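Local coordinates for protein putative esterase/lipase/thioesterase (Silicibacter sp., PDB 2PBL) that probably hydrolyses ester or thioester substrates with an alpha/beta-hydrolase fold, its physiological substrate not being established, at residues Met75-Asp78 with Lys79-Ser83; Ser170-Arg173 with Pro174-Arg177. All coordinates share one frame; numbering follows the deposited sequence. Where two conformers were deposited one is given.

Contact 1 of 2, residues Met75-Asp78 with Lys79-Ser83; sequences MAFD and KSSWS
D78 ends an irregular run and the chain turns into a 3-10 segment, 79-81, closed by a weak backbone bond from W82 N to K79 O. The D78 CG lies between the backbone N and the carbonyl carbon (chi1 58°), which lets the carboxylate reach forward over the turn: OD1 accepts the backbone N-H of S80 at 3.0 Å, on the anti side and out of the carboxylate plane, as fits an Asx turn. On the syn side the same oxygen bonds S80 OG at 2.7 Å, less certainly, since S80 has two conformers. A water takes the D78 N-H, donates to OD1 and reaches S81 OG at 2.7 Å. W82 presents the edge of its indole to the main chain, where NE1 makes a weak bond of 2.9 Å to D78 O, bent to 119°. Farther along, CZ2 comes to 3.8 Å from CG of F77, while CH2 lies over one face of the phenyl ring; the planes meet obliquely at 58°. The turn belongs to the loop between strand 64-69 and helix 87-91. W82 stacks on H70 and meets W24 of helix 20-35, and K79 NZ reaches N42 and D54 on strands 39-44 and 52-56.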
# COMPACT_ATOMS: atom_id res chain seq x y z
N MSE A 75 7.34 8.13 -5.80
CA MSE A 75 8.58 8.85 -6.07
C MSE A 75 9.59 8.89 -4.90
O MSE A 75 10.68 9.48 -5.04
CB MSE A 75 8.22 10.26 -6.52
CG MSE A 75 7.54 11.08 -5.48
SE MSE A 75 7.22 12.89 -6.16
CE MSE A 75 6.26 12.59 -7.56
N ALA A 76 9.26 8.25 -3.78
CA ALA A 76 10.13 8.23 -2.60
C ALA A 76 9.82 7.05 -1.70
O ALA A 76 8.79 6.43 -1.83
CB ALA A 76 9.99 9.55 -1.79
N PHE A 77 10.76 6.79 -0.80
CA PHE A 77 10.76 5.69 0.16
C PHE A 77 11.00 4.35 -0.54
O PHE A 77 10.98 4.26 -1.77
CB PHE A 77 9.50 5.67 1.04
CG PHE A 77 9.27 6.97 1.78
CD1 PHE A 77 9.86 7.19 3.01
CD2 PHE A 77 8.53 7.95 1.23
CE1 PHE A 77 9.66 8.40 3.70
CE2 PHE A 77 8.34 9.16 1.90
CZ PHE A 77 8.92 9.38 3.14
N ASP A 78 11.35 3.37 0.27
CA ASP A 78 11.50 1.99 -0.16
C ASP A 78 10.91 1.17 0.99
O ASP A 78 10.39 1.72 1.96
CB ASP A 78 12.96 1.63 -0.54
CG ASP A 78 13.93 1.83 0.59
OD1 ASP A 78 13.58 1.70 1.75
OD2 ASP A 78 15.10 2.12 0.30
N LYS A 79 11.01 -0.14 0.88
CA LYS A 79 10.46 -1.03 1.90
C LYS A 79 11.05 -0.91 3.29
O LYS A 79 10.37 -1.27 4.26
CB LYS A 79 10.62 -2.50 1.46
CG LYS A 79 12.08 -2.98 1.33
CD LYS A 79 12.16 -4.36 0.65
CE LYS A 79 13.59 -4.69 0.27
NZ LYS A 79 14.51 -4.53 1.45
N SER A 80 12.28 -0.38 3.39
CA SER A 80 12.99 -0.34 4.66
C SER A 80 12.44 0.61 5.72
O SER A 80 12.83 0.48 6.87
CB SER A 80 14.48 -0.05 4.48
OG SER A 80 14.73 1.30 4.12
N SER A 81 11.57 1.53 5.36
CA SER A 81 10.97 2.44 6.34
C SER A 81 9.71 1.91 7.04
O SER A 81 9.15 2.60 7.91
CB SER A 81 10.61 3.73 5.66
OG SER A 81 11.80 4.45 5.34
N TRP A 82 9.30 0.67 6.75
CA TRP A 82 7.98 0.22 7.21
C TRP A 82 7.86 -1.13 7.89
O TRP A 82 6.76 -1.53 8.23
CB TRP A 82 7.03 0.20 6.01
CG TRP A 82 7.23 1.35 5.05
CD1 TRP A 82 7.98 1.33 3.91
CD2 TRP A 82 6.78 2.70 5.21
NE1 TRP A 82 8.00 2.57 3.34
CE2 TRP A 82 7.26 3.43 4.10
CE3 TRP A 82 5.98 3.36 6.16
CZ2 TRP A 82 6.98 4.79 3.93
CZ3 TRP A 82 5.72 4.70 5.98
CH2 TRP A 82 6.19 5.40 4.87
N SER A 83 8.97 -1.82 8.09
CA SER A 83 9.01 -3.18 8.63
C SER A 83 8.26 -3.31 9.93
O SER A 83 7.52 -4.28 10.13
CB SER A 83 10.47 -3.61 8.82
OG SER A 83 11.18 -3.24 7.64
O HOH W 1 12.57 4.23 2.79

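Contact 2 of 2, residues Ser170-Arg173 with Pro174-Arg177; sequences SDLR and PLLR
L172 and R173 start a turn that winds on through 174-176 with helical backbone angles: L172 O accepts the N-H of L175 and R173 O that of L176, both at 3.0 Å, and P174 O accepts that of R177, each bond running from residue i+3 back to residue i. Ahead of these bonds D171 forms an Asx turn, its OD1 taking the backbone N-H of R173 at 3.1 Å from above the carboxylate plane. CG of D171 stands anti to its own nitrogen (chi1 -174°), which carries the carboxylate forward over the chain and brings OD1 within 3.8 Å of CD of P174, the two side chains crossing at about a right angle. That CD sits close to D171 O as well. R173 stretches out from CG to NE and then comes back to the same aspartate: NH2 makes weak, long bonds to both carboxylate oxygens within a salt bridge, 3.4 Å to OD1, with OD2 in the plane at the guanidinium edge. The stronger partner is E198, which NH1 meets in a salt bridge; the arginine is thus shared between two acids. Replacing D171 by an alanine would probably leave the R173 backbone N-H without its turn acceptor and the guanidinium with E198 as its remaining acid here. On another side of the turn CD2 of L172 meets CD1 of L175 at 4.0 Å. L176 CG lies 3.2 Å from R173 O, beside the bond its own N-H makes there. This is structural packing in the loop between strand 160-166 and helix 181-184. Helix 188-193 touches L172, R173 and L176; L175 rests on F184 of helix 181-184, and W225 of helix 217-230 lies against D171.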
# COMPACT_ATOMS: atom_id res chain seq x y z
N SER A 170 -7.37 6.91 -5.76
CA SER A 170 -8.29 6.09 -6.56
C SER A 170 -8.60 6.61 -7.95
O SER A 170 -9.03 5.85 -8.84
CB SER A 170 -9.58 5.88 -5.80
OG SER A 170 -10.26 7.10 -5.60
N ASP A 171 -8.36 7.91 -8.12
CA ASP A 171 -8.59 8.59 -9.35
C ASP A 171 -7.32 9.39 -9.54
O ASP A 171 -6.99 10.27 -8.72
CB ASP A 171 -9.82 9.48 -9.21
CG ASP A 171 -10.24 10.13 -10.52
OD1 ASP A 171 -9.46 10.12 -11.49
OD2 ASP A 171 -11.35 10.66 -10.55
N LEU A 172 -6.54 9.02 -10.55
CA LEU A 172 -5.32 9.75 -10.81
C LEU A 172 -5.48 11.01 -11.66
O LEU A 172 -4.53 11.77 -11.80
CB LEU A 172 -4.29 8.82 -11.44
CG LEU A 172 -4.00 7.52 -10.67
CD1 LEU A 172 -2.74 6.83 -11.32
CD2 LEU A 172 -3.78 7.72 -9.20
N ARG A 173 -6.65 11.24 -12.23
CA ARG A 173 -6.85 12.42 -13.10
C ARG A 173 -6.47 13.76 -12.45
O ARG A 173 -5.81 14.59 -13.06
CB ARG A 173 -8.28 12.52 -13.57
CG ARG A 173 -8.75 11.44 -14.56
CD ARG A 173 -10.27 11.54 -14.51
NE ARG A 173 -10.98 10.61 -15.35
CZ ARG A 173 -11.71 9.57 -14.95
NH1 ARG A 173 -12.30 8.82 -15.88
NH2 ARG A 173 -11.89 9.25 -13.66
N PRO A 174 -6.87 13.97 -11.19
CA PRO A 174 -6.49 15.27 -10.61
C PRO A 174 -5.00 15.46 -10.42
O PRO A 174 -4.55 16.60 -10.26
CB PRO A 174 -7.20 15.26 -9.24
CG PRO A 174 -8.17 14.14 -9.30
CD PRO A 174 -7.63 13.15 -10.24
N LEU A 175 -4.20 14.38 -10.46
CA LEU A 175 -2.76 14.52 -10.35
C LEU A 175 -2.12 15.17 -11.57
O LEU A 175 -0.98 15.62 -11.48
CB LEU A 175 -2.06 13.19 -10.07
CG LEU A 175 -2.55 12.46 -8.83
CD1 LEU A 175 -1.76 11.19 -8.72
CD2 LEU A 175 -2.35 13.35 -7.59
N LEU A 176 -2.86 15.21 -12.68
CA LEU A 176 -2.43 15.88 -13.91
C LEU A 176 -2.35 17.38 -13.67
O LEU A 176 -1.65 18.10 -14.37
CB LEU A 176 -3.40 15.59 -15.06
CG LEU A 176 -3.68 14.11 -15.38
CD1 LEU A 176 -4.53 14.02 -16.62
CD2 LEU A 176 -2.42 13.28 -15.53
N ARG A 177 -3.04 17.82 -12.63
CA ARG A 177 -3.01 19.21 -12.21
C ARG A 177 -2.10 19.43 -10.99
O ARG A 177 -2.31 20.35 -10.23
CB ARG A 177 -4.44 19.68 -11.99
CG ARG A 177 -5.31 19.49 -13.21
CD ARG A 177 -6.46 20.47 -13.20
NE ARG A 177 -7.35 20.24 -12.07
CZ ARG A 177 -7.93 21.19 -11.33
NH1 ARG A 177 -7.67 22.49 -11.48
NH2 ARG A 177 -8.73 20.83 -10.34

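Contacts 1 and 2 follow each other along the chain without touching: their centres are about 23 Å apart and their nearest atoms about 8 Å. Contact 1 is the more central, its centre about 11 Å from the centre of the chain, against about 18 Å for that of contact 2. Helix 181-184 bridges them, since M75 of the first and L175 of the second both touch F184. S137, H242 and E215 are placed as in a Ser-His-Glu triad and may form the active site, with S137 probably the nucleophile on its elbow. The F77 side chain of contact 1 lies about 4 Å from an unidentified bound molecule, probably from the crystallisation liquor, which may mark a pocket.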